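4,5-DOPA dioxygenase extradiol (Escherichia coli, PDB 2PW6) cleaves the aromatic ring of L-DOPA between carbons 4 and 5 with dioxygen in vitro, giving a seco-DOPA that rearranges spontaneously to betalamic acid. Local coordinates at the interface of chains A and B. Sequence-based numbering; all coordinates share one arbitrary frame. Chains: chain A/B, Uncharacterized protein ygiD.

The interface of chains A and B. Residues chain A 85-88, 121, 124; chain B 26, 177, 179, 184.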
loop_
_atom_site.group_PDB
_atom_site.type_symbol
_atom_site.label_atom_id
_atom_site.label_comp_id
_atom_site.label_asym_id
_atom_site.label_seq_id
_atom_site.Cartn_x
_atom_site.Cartn_y
_atom_site.Cartn_z
ATOM N N TYR A 85 0.246 -3.103 -4.156
ATOM C CA TYR A 85 0.938 -1.789 -4.010
ATOM C C TYR A 85 1.119 -1.050 -5.319
ATOM O O TYR A 85 1.434 -1.657 -6.359
ATOM C CB TYR A 85 2.275 -1.878 -3.266
ATOM C CG TYR A 85 2.149 -2.368 -1.866
ATOM C CD1 TYR A 85 1.511 -1.595 -0.881
ATOM C CD2 TYR A 85 2.621 -3.632 -1.521
ATOM C CE1 TYR A 85 1.368 -2.077 0.415
ATOM C CE2 TYR A 85 2.499 -4.117 -0.213
ATOM C CZ TYR A 85 1.851 -3.344 0.746
ATOM O OH TYR A 85 1.734 -3.851 2.022
ATOM N N ASP A 86 0.861 0.258 -5.270
ATOM C CA ASP A 86 0.819 1.084 -6.503
ATOM C C ASP A 86 2.293 1.523 -6.797
ATOM O O ASP A 86 2.597 2.691 -6.983
ATOM C CB ASP A 86 -0.288 2.201 -6.427
ATOM C CG ASP A 86 -1.696 1.697 -6.919
ATOM O OD1 ASP A 86 -1.605 0.803 -7.795
ATOM O OD2 ASP A 86 -2.876 2.130 -6.490
ATOM N N THR A 87 3.190 0.530 -6.821
ATOM C CA THR A 87 4.665 0.702 -6.930
ATOM C C THR A 87 5.372 -0.248 -7.977
ATOM O O THR A 87 4.798 -1.220 -8.463
ATOM C CB THR A 87 5.389 0.593 -5.531
ATOM O OG1 THR A 87 5.469 -0.777 -5.108
ATOM C CG2 THR A 87 4.670 1.419 -4.444
ATOM N N HIS A 88 6.619 0.042 -8.313
ATOM C CA HIS A 88 7.372 -0.798 -9.269
ATOM C C HIS A 88 8.874 -0.643 -9.032
ATOM O O HIS A 88 9.428 0.438 -9.181
ATOM C CB HIS A 88 6.987 -0.470 -10.722
ATOM C CG HIS A 88 7.681 -1.313 -11.748
ATOM N ND1 HIS A 88 7.453 -2.672 -11.885
ATOM C CD2 HIS A 88 8.585 -0.983 -12.705
ATOM C CE1 HIS A 88 8.188 -3.136 -12.880
ATOM N NE2 HIS A 88 8.881 -2.131 -13.393
ATOM N N HIS A 121 5.018 1.403 -0.324
ATOM C CA HIS A 121 5.497 2.737 -0.705
ATOM C C HIS A 121 6.745 3.204 0.029
ATOM O O HIS A 121 7.647 3.819 -0.575
ATOM C CB HIS A 121 4.424 3.800 -0.535
ATOM C CG HIS A 121 3.762 4.170 -1.812
ATOM N ND1 HIS A 121 2.485 3.763 -2.128
ATOM C CD2 HIS A 121 4.210 4.885 -2.879
ATOM C CE1 HIS A 121 2.158 4.244 -3.320
ATOM N NE2 HIS A 121 3.194 4.911 -3.803
ATOM N N TRP A 124 9.860 0.950 -1.142
ATOM C CA TRP A 124 10.085 1.438 -2.488
ATOM C C TRP A 124 10.704 2.841 -2.498
ATOM O O TRP A 124 11.547 3.130 -3.327
ATOM C CB TRP A 124 8.756 1.410 -3.230
ATOM C CG TRP A 124 8.803 1.953 -4.610
ATOM C CD1 TRP A 124 9.182 1.292 -5.743
ATOM C CD2 TRP A 124 8.431 3.263 -5.014
ATOM N NE1 TRP A 124 9.083 2.122 -6.833
ATOM C CE2 TRP A 124 8.631 3.341 -6.414
ATOM C CE3 TRP A 124 7.963 4.394 -4.327
ATOM C CZ2 TRP A 124 8.365 4.499 -7.148
ATOM C CZ3 TRP A 124 7.707 5.552 -5.051
ATOM C CH2 TRP A 124 7.909 5.595 -6.458
HETATM N N MSE B 26 -0.233 12.195 -5.866
HETATM C CA MSE B 26 0.520 11.470 -4.839
HETATM C C MSE B 26 0.736 12.338 -3.579
HETATM O O MSE B 26 1.865 12.574 -3.154
HETATM C CB MSE B 26 1.823 10.871 -5.401
HETATM C CG MSE B 26 1.597 9.584 -6.229
HETATM SE SE MSE B 26 3.150 8.815 -7.217
HETATM C CE MSE B 26 4.225 8.185 -5.690
ATOM N N HIS B 177 -3.506 1.186 -16.388
ATOM C CA HIS B 177 -2.746 0.924 -15.196
ATOM C C HIS B 177 -1.687 -0.126 -15.395
ATOM O O HIS B 177 -1.878 -1.306 -15.055
ATOM C CB HIS B 177 -3.689 0.542 -14.012
ATOM C CG HIS B 177 -2.971 0.392 -12.706
ATOM N ND1 HIS B 177 -2.177 -0.709 -12.413
ATOM C CD2 HIS B 177 -2.875 1.234 -11.644
ATOM C CE1 HIS B 177 -1.690 -0.558 -11.187
ATOM N NE2 HIS B 177 -2.081 0.617 -10.711
ATOM N N LEU B 179 2.219 -0.308 -14.359
ATOM C CA LEU B 179 3.282 0.380 -13.589
ATOM C C LEU B 179 4.681 0.071 -14.118
ATOM O O LEU B 179 5.654 0.711 -13.746
ATOM C CB LEU B 179 3.160 0.093 -12.074
ATOM C CG LEU B 179 1.817 0.593 -11.473
ATOM C CD1 LEU B 179 1.797 0.480 -9.997
ATOM C CD2 LEU B 179 1.536 2.024 -11.854
ATOM N N TRP B 184 7.898 7.915 -13.797
ATOM C CA TRP B 184 7.788 8.556 -12.491
ATOM C C TRP B 184 8.390 9.966 -12.458
ATOM O O TRP B 184 7.913 10.799 -11.682
ATOM C CB TRP B 184 8.401 7.679 -11.385
ATOM C CG TRP B 184 7.935 6.226 -11.356
ATOM C CD1 TRP B 184 8.599 5.140 -11.875
ATOM C CD2 TRP B 184 6.733 5.704 -10.760
ATOM N NE1 TRP B 184 7.883 3.983 -11.648
ATOM C CE2 TRP B 184 6.737 4.297 -10.968
ATOM C CE3 TRP B 184 5.652 6.284 -10.070
ATOM C CZ2 TRP B 184 5.697 3.463 -10.516
ATOM C CZ3 TRP B 184 4.624 5.460 -9.622
ATOM C CH2 TRP B 184 4.658 4.060 -9.848
#
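B:Trp184 (70 Å² buried) and B:Leu179 (63 Å²) carry this patch, packing against the loop A:Tyr85 to A:His88 and helix 121-130 of chain A. B:Trp184 offers a face: CZ2 of A:Trp124 stands 4.1 Å from its CD2, over the ring centre, and the six-membered rings, inclined by 57°, meet edge to face. The far rim of B:Trp184 reaches the loop, with CH2 3.8 Å from the backbone O of A:Asp86. A:Trp124, its CG anti to the backbone N (chi1 177°), is tied within its own chain, where NE1 donates to the carbonyl O of A:His88 at 2.9 Å. That donor sits above the carbonyl plane, yet the bond should help fix the indole's rotation and links helix to loop. B:Leu179 lays its CD1 branch along the loop backbone, 3.4 Å from C of A:Asp86, while its own carbonyl O lies 3.5 Å from CG of A:His88. Beside it, NE2 of B:His177 donates to the carboxylate OD1 of A:Asp86 at 3.0 Å. The acceptor is near the imidazole plane, but the imidazole approaches from above the carboxylate plane; the negative charge could favour a protonated ring. B:His177, a known zinc-binding histidine, is not among those holding the modelled zinc (His22, His57, His234), its NE2 engaging A:Asp86 instead; the patch probably adjoins the metal site, and two-fold symmetry repeats this. The enzyme is a monomer, so this pairing may reflect crystal packing, with A:Asp86 perhaps holding the histidine's orientation.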